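Putative HMP/thiamine permease protein YkoE (Bacillus subtilis, PDB 5EDL) probably carries thiamine and related hydroxymethylpyrimidine compounds across the cell membrane as the substrate-binding S component of an ECF-type ABC transporter. Local coordinates at residues N29-A32 / G33-P37; P140-L143 / L144-V148. All coordinates share one frame; numbering follows the deposited sequence.

Contact 1. Residues N29-A32 / G33-P37; sequences NVLA and GMFGP
Gly33, Met34, Phe35 and Gly36 donate their backbone N-H groups to the carbonyls of Asn29, Val30, Leu31 and Ala32 in the last two turns of helix 4-35. Gly33 N to Asn29 O is the straightest of the four bonds, with 165° at the hydrogen. Phe35 N to Leu31 O is 2.9 Å. The final bond, Gly36 N to Ala32 O, is short at 2.8 Å but bent, with 140° at the hydrogen. Gly36 then leaves the helix with a positive phi. This is a helix C-terminus ended by a glycine, where the chain turns out of the helix. Gly36 O receives a CA-H...O contact from Ala32 CA at 3.5 Å.

The side chains meet lightly. Val30 and Met34 lie side by side and point the same way, with Val30 CG1 4.0 Å from Met34 SD. Met34 CG stands beside its own backbone N (chi1 -71°), which brings it within 3.3 Å of Val30 O. Met34 CB also sits over one face of the Phe35 ring, toward its rim.

This helix end lies at the protein surface. Asn29 touches Pro81 and Leu31 touches Ala39, both in loops. Beyond the helix end, Pro37 packs against helix 140-170.

Contact 2. Residues P140-L143 / L144-V148; sequences PGYL and LIMLV
Pro140 to Leu143 accept regular alpha-helical i to i+4 hydrogen bonds from Leu144 to Leu147, in the first two turns of helix 140-170. On this backbone Tyr142 and Met146 form a Met-aromatic contact, one turn apart. Met146 SD is 4.2 Å from the centroid of the Tyr142 ring and lies obliquely, 33° off the ring normal. Its methyl group reaches the CD2-CE2 side of the ring, with Met146 CE 3.5 Å from Tyr142 CE2. The bend of the Met146 chain at chi3 (-66°) brings the methyl back toward the start of the helix. There it also meets Leu143, with Met146 CE 3.9 Å from Leu143 CD2. The same methyl thus touches an aromatic and an aliphatic side chain.

Met146 is buried, and Phe126 of helix 111-132 and Tyr135 pack against it as well. Tyr142 also pairs edge-to-face with Tyr138, and its hydroxyl is hydrogen-bonded to Ile38 N, so the ring is held at its far end too. Tyr142 N bonds to Ser139 OG just before the helix.

Leu144 and Ile145 lie along carbonyls of the first turn. Ile145 CG1 stands beside its own backbone N (chi1 -68°), 3.2 Å from Gly141 O.

From the N terminus, helix 4-35 ends in contact 1, and the chain leaves it through Gly36 and Pro37. Four more helices follow before helix 140-170 opens with contact 2. The two contacts are in series. Each closes one helical turn after another within its own helix, and they neither nest nor cross. The centres of contact 1 and contact 2 are about 16 Å apart, on the same side of the chain's centre. They touch through Pro37: Pro37 CD lies 3.3 Å from Tyr142 OH, and Pro37 CB 3.8 Å from Met146 SD. The exit from helix 4-35 is thereby packed against the start of helix 140-170.

Contact 1. Residues N29-A32 / G33-P37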
ATOM      1  N   ASN A  29      -4.436 -16.169   8.069  1.00 27.79           N
ATOM      2  CA  ASN A  29      -4.403 -17.038   9.243  1.00 29.12           C
ATOM      3  C   ASN A  29      -4.746 -18.482   8.878  1.00 30.29           C
ATOM      4  O   ASN A  29      -4.088 -19.423   9.342  1.00 31.19           O
ATOM      5  CB  ASN A  29      -5.361 -16.531  10.325  1.00 29.99           C
ATOM      6  CG  ASN A  29      -4.849 -15.281  11.022  1.00 32.65           C
ATOM      7  OD1 ASN A  29      -3.647 -15.045  11.082  1.00 31.72           O
ATOM      8  ND2 ASN A  29      -5.762 -14.484  11.562  1.00 35.92           N
ATOM      9  N   VAL A  30      -5.777 -18.658   8.058  1.00 30.63           N
ATOM     10  CA  VAL A  30      -6.181 -19.992   7.662  1.00 32.08           C
ATOM     11  C   VAL A  30      -5.068 -20.638   6.841  1.00 31.87           C
ATOM     12  O   VAL A  30      -4.717 -21.802   7.056  1.00 33.00           O
ATOM     13  CB  VAL A  30      -7.509 -19.980   6.867  1.00 35.24           C
ATOM     14  CG1 VAL A  30      -7.801 -21.359   6.318  1.00 34.81           C
ATOM     15  CG2 VAL A  30      -8.660 -19.512   7.764  1.00 34.06           C
ATOM     16  N   LEU A  31      -4.489 -19.860   5.931  1.00 30.75           N
ATOM     17  CA  LEU A  31      -3.397 -20.328   5.092  1.00 30.99           C
ATOM     18  C   LEU A  31      -2.163 -20.724   5.915  1.00 31.19           C
ATOM     19  O   LEU A  31      -1.618 -21.803   5.722  1.00 32.43           O
ATOM     20  CB  LEU A  31      -3.024 -19.254   4.053  1.00 35.63           C
ATOM     21  CG  LEU A  31      -3.969 -19.147   2.847  1.00 30.85           C
ATOM     22  CD1 LEU A  31      -3.658 -17.930   1.983  1.00 30.14           C
ATOM     23  CD2 LEU A  31      -3.932 -20.437   2.010  1.00 33.42           C
ATOM     24  N   ALA A  32      -1.731 -19.845   6.818  1.00 30.36           N
ATOM     25  CA  ALA A  32      -0.609 -20.119   7.722  1.00 34.02           C
ATOM     26  C   ALA A  32      -0.815 -21.403   8.524  1.00 32.71           C
ATOM     27  O   ALA A  32       0.094 -22.235   8.637  1.00 34.03           O
ATOM     28  CB  ALA A  32      -0.403 -18.953   8.671  1.00 30.48           C
ATOM     29  N   GLY A  33      -2.009 -21.538   9.095  1.00 32.93           N
ATOM     30  CA  GLY A  33      -2.369 -22.727   9.846  1.00 34.70           C
ATOM     31  C   GLY A  33      -2.262 -23.998   9.021  1.00 35.68           C
ATOM     32  O   GLY A  33      -1.789 -25.029   9.506  1.00 50.82           O
ATOM     33  N   MET A  34      -2.700 -23.933   7.770  1.00 35.11           N
ATOM     34  CA  MET A  34      -2.679 -25.103   6.897  1.00 36.42           C
ATOM     35  C   MET A  34      -1.285 -25.446   6.370  1.00 36.94           C
ATOM     36  O   MET A  34      -0.902 -26.613   6.353  1.00 38.61           O
ATOM     37  CB  MET A  34      -3.615 -24.901   5.701  1.00 36.36           C
ATOM     38  CG  MET A  34      -5.089 -24.925   6.046  1.00 43.40           C
ATOM     39  SD  MET A  34      -6.108 -24.589   4.590  1.00 53.32           S
ATOM     40  CE  MET A  34      -5.625 -25.914   3.502  1.00 41.49           C
ATOM     41  N   PHE A  35      -0.540 -24.435   5.919  1.00 35.84           N
ATOM     42  CA  PHE A  35       0.652 -24.689   5.110  1.00 36.83           C
ATOM     43  C   PHE A  35       1.915 -23.975   5.571  1.00 36.69           C
ATOM     44  O   PHE A  35       2.971 -24.132   4.956  1.00 37.96           O
ATOM     45  CB  PHE A  35       0.387 -24.313   3.652  1.00 37.83           C
ATOM     46  CG  PHE A  35      -0.763 -25.047   3.035  1.00 37.65           C
ATOM     47  CD1 PHE A  35      -0.775 -26.438   2.991  1.00 39.61           C
ATOM     48  CD2 PHE A  35      -1.828 -24.351   2.484  1.00 38.35           C
ATOM     49  CE1 PHE A  35      -1.836 -27.123   2.422  1.00 40.88           C
ATOM     50  CE2 PHE A  35      -2.895 -25.035   1.907  1.00 42.34           C
ATOM     51  CZ  PHE A  35      -2.898 -26.421   1.880  1.00 40.38           C
ATOM     52  N   GLY A  36       1.811 -23.208   6.649  1.00 34.15           N
ATOM     53  CA  GLY A  36       2.931 -22.436   7.144  1.00 33.01           C
ATOM     54  C   GLY A  36       2.948 -21.035   6.546  1.00 35.49           C
ATOM     55  O   GLY A  36       2.152 -20.716   5.655  1.00 30.80           O
ATOM     56  N   PRO A  37       3.868 -20.192   7.028  1.00 30.59           N
ATOM     57  CA  PRO A  37       3.881 -18.769   6.656  1.00 29.31           C
ATOM     58  C   PRO A  37       4.029 -18.514   5.152  1.00 32.89           C
ATOM     59  O   PRO A  37       3.445 -17.554   4.656  1.00 27.03           O
ATOM     60  CB  PRO A  37       5.088 -18.204   7.425  1.00 29.31           C
ATOM     61  CG  PRO A  37       5.887 -19.385   7.870  1.00 30.19           C
ATOM     62  CD  PRO A  37       4.900 -20.520   8.026  1.00 31.36           C
TER

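Contact 2. Residues P140-L143 / L144-V148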
ATOM      1  N   PRO A 140      17.779 -20.110   6.181  1.00 32.54           N
ATOM      2  CA  PRO A 140      18.087 -19.105   5.159  1.00 32.22           C
ATOM      3  C   PRO A 140      17.322 -19.348   3.857  1.00 32.01           C
ATOM      4  O   PRO A 140      16.815 -18.393   3.273  1.00 31.01           O
ATOM      5  CB  PRO A 140      19.599 -19.259   4.958  1.00 33.35           C
ATOM      6  CG  PRO A 140      20.095 -19.772   6.287  1.00 33.95           C
ATOM      7  CD  PRO A 140      19.000 -20.711   6.752  1.00 33.86           C
ATOM      8  N   GLY A 141      17.226 -20.601   3.421  1.00 33.27           N
ATOM      9  CA  GLY A 141      16.498 -20.917   2.203  1.00 33.63           C
ATOM     10  C   GLY A 141      15.015 -20.546   2.253  1.00 32.40           C
ATOM     11  O   GLY A 141      14.477 -19.936   1.336  1.00 31.91           O
ATOM     12  N   TYR A 142      14.354 -20.932   3.332  1.00 32.12           N
ATOM     13  CA  TYR A 142      12.947 -20.624   3.520  1.00 31.38           C
ATOM     14  C   TYR A 142      12.716 -19.120   3.605  1.00 29.63           C
ATOM     15  O   TYR A 142      11.775 -18.593   3.013  1.00 29.00           O
ATOM     16  CB  TYR A 142      12.431 -21.291   4.790  1.00 31.56           C
ATOM     17  CG  TYR A 142      10.930 -21.339   4.950  1.00 31.35           C
ATOM     18  CD1 TYR A 142      10.131 -22.054   4.055  1.00 32.24           C
ATOM     19  CD2 TYR A 142      10.311 -20.731   6.038  1.00 30.60           C
ATOM     20  CE1 TYR A 142       8.752 -22.132   4.227  1.00 32.33           C
ATOM     21  CE2 TYR A 142       8.947 -20.809   6.221  1.00 30.72           C
ATOM     22  CZ  TYR A 142       8.171 -21.509   5.312  1.00 33.77           C
ATOM     23  OH  TYR A 142       6.811 -21.574   5.495  1.00 31.89           O
ATOM     24  N   LEU A 143      13.566 -18.450   4.376  1.00 29.16           N
ATOM     25  CA  LEU A 143      13.449 -17.004   4.551  1.00 27.91           C
ATOM     26  C   LEU A 143      13.685 -16.278   3.233  1.00 27.64           C
ATOM     27  O   LEU A 143      12.965 -15.339   2.897  1.00 26.73           O
ATOM     28  CB  LEU A 143      14.424 -16.503   5.611  1.00 27.89           C
ATOM     29  CG  LEU A 143      14.001 -16.846   7.046  1.00 28.06           C
ATOM     30  CD1 LEU A 143      15.110 -16.525   8.039  1.00 28.47           C
ATOM     31  CD2 LEU A 143      12.715 -16.086   7.381  1.00 27.19           C
ATOM     32  N   LEU A 144      14.696 -16.723   2.497  1.00 28.64           N
ATOM     33  CA  LEU A 144      15.036 -16.120   1.220  1.00 28.82           C
ATOM     34  C   LEU A 144      13.878 -16.263   0.238  1.00 28.74           C
ATOM     35  O   LEU A 144      13.520 -15.312  -0.458  1.00 29.51           O
ATOM     36  CB  LEU A 144      16.313 -16.752   0.649  1.00 30.38           C
ATOM     37  CG  LEU A 144      17.611 -16.323   1.347  1.00 41.21           C
ATOM     38  CD1 LEU A 144      18.832 -17.119   0.856  1.00 40.58           C
ATOM     39  CD2 LEU A 144      17.837 -14.827   1.169  1.00 47.02           C
ATOM     40  N   ILE A 145      13.288 -17.450   0.185  1.00 29.51           N
ATOM     41  CA  ILE A 145      12.161 -17.676  -0.706  1.00 29.74           C
ATOM     42  C   ILE A 145      10.967 -16.792  -0.312  1.00 28.32           C
ATOM     43  O   ILE A 145      10.318 -16.189  -1.172  1.00 28.04           O
ATOM     44  CB  ILE A 145      11.748 -19.158  -0.720  1.00 31.11           C
ATOM     45  CG1 ILE A 145      12.844 -19.995  -1.387  1.00 38.23           C
ATOM     46  CG2 ILE A 145      10.449 -19.329  -1.473  1.00 31.42           C
ATOM     47  CD1 ILE A 145      12.684 -21.493  -1.205  1.00 38.59           C
ATOM     48  N   MET A 146      10.700 -16.681   0.986  1.00 27.60           N
ATOM     49  CA  MET A 146       9.569 -15.873   1.444  1.00 27.81           C
ATOM     50  C   MET A 146       9.782 -14.379   1.152  1.00 26.40           C
ATOM     51  O   MET A 146       8.854 -13.699   0.731  1.00 25.00           O
ATOM     52  CB  MET A 146       9.303 -16.085   2.937  1.00 26.40           C
ATOM     53  CG  MET A 146       8.646 -17.452   3.257  1.00 30.02           C
ATOM     54  SD  MET A 146       7.877 -17.538   4.906  1.00 29.44           S
ATOM     55  CE  MET A 146       9.342 -17.392   5.922  1.00 27.43           C
ATOM     56  N   LEU A 147      10.995 -13.881   1.381  1.00 25.76           N
ATOM     57  CA  LEU A 147      11.303 -12.485   1.083  1.00 24.72           C
ATOM     58  C   LEU A 147      11.122 -12.173  -0.402  1.00 24.96           C
ATOM     59  O   LEU A 147      10.561 -11.135  -0.762  1.00 24.33           O
ATOM     60  CB  LEU A 147      12.727 -12.129   1.499  1.00 24.99           C
ATOM     61  CG  LEU A 147      13.140 -10.680   1.221  1.00 24.59           C
ATOM     62  CD1 LEU A 147      12.180  -9.689   1.865  1.00 23.64           C
ATOM     63  CD2 LEU A 147      14.587 -10.438   1.691  1.00 25.21           C
ATOM     64  N   VAL A 148      11.617 -13.064  -1.255  1.00 26.08           N
ATOM     65  CA  VAL A 148      11.493 -12.870  -2.687  1.00 32.45           C
ATOM     66  C   VAL A 148      10.017 -12.813  -3.100  1.00 26.38           C
ATOM     67  O   VAL A 148       9.603 -11.905  -3.831  1.00 26.10           O
ATOM     68  CB  VAL A 148      12.217 -13.975  -3.472  1.00 28.37           C
ATOM     69  CG1 VAL A 148      11.785 -13.960  -4.916  1.00 29.31           C
ATOM     70  CG2 VAL A 148      13.733 -13.791  -3.359  1.00 28.97           C
TER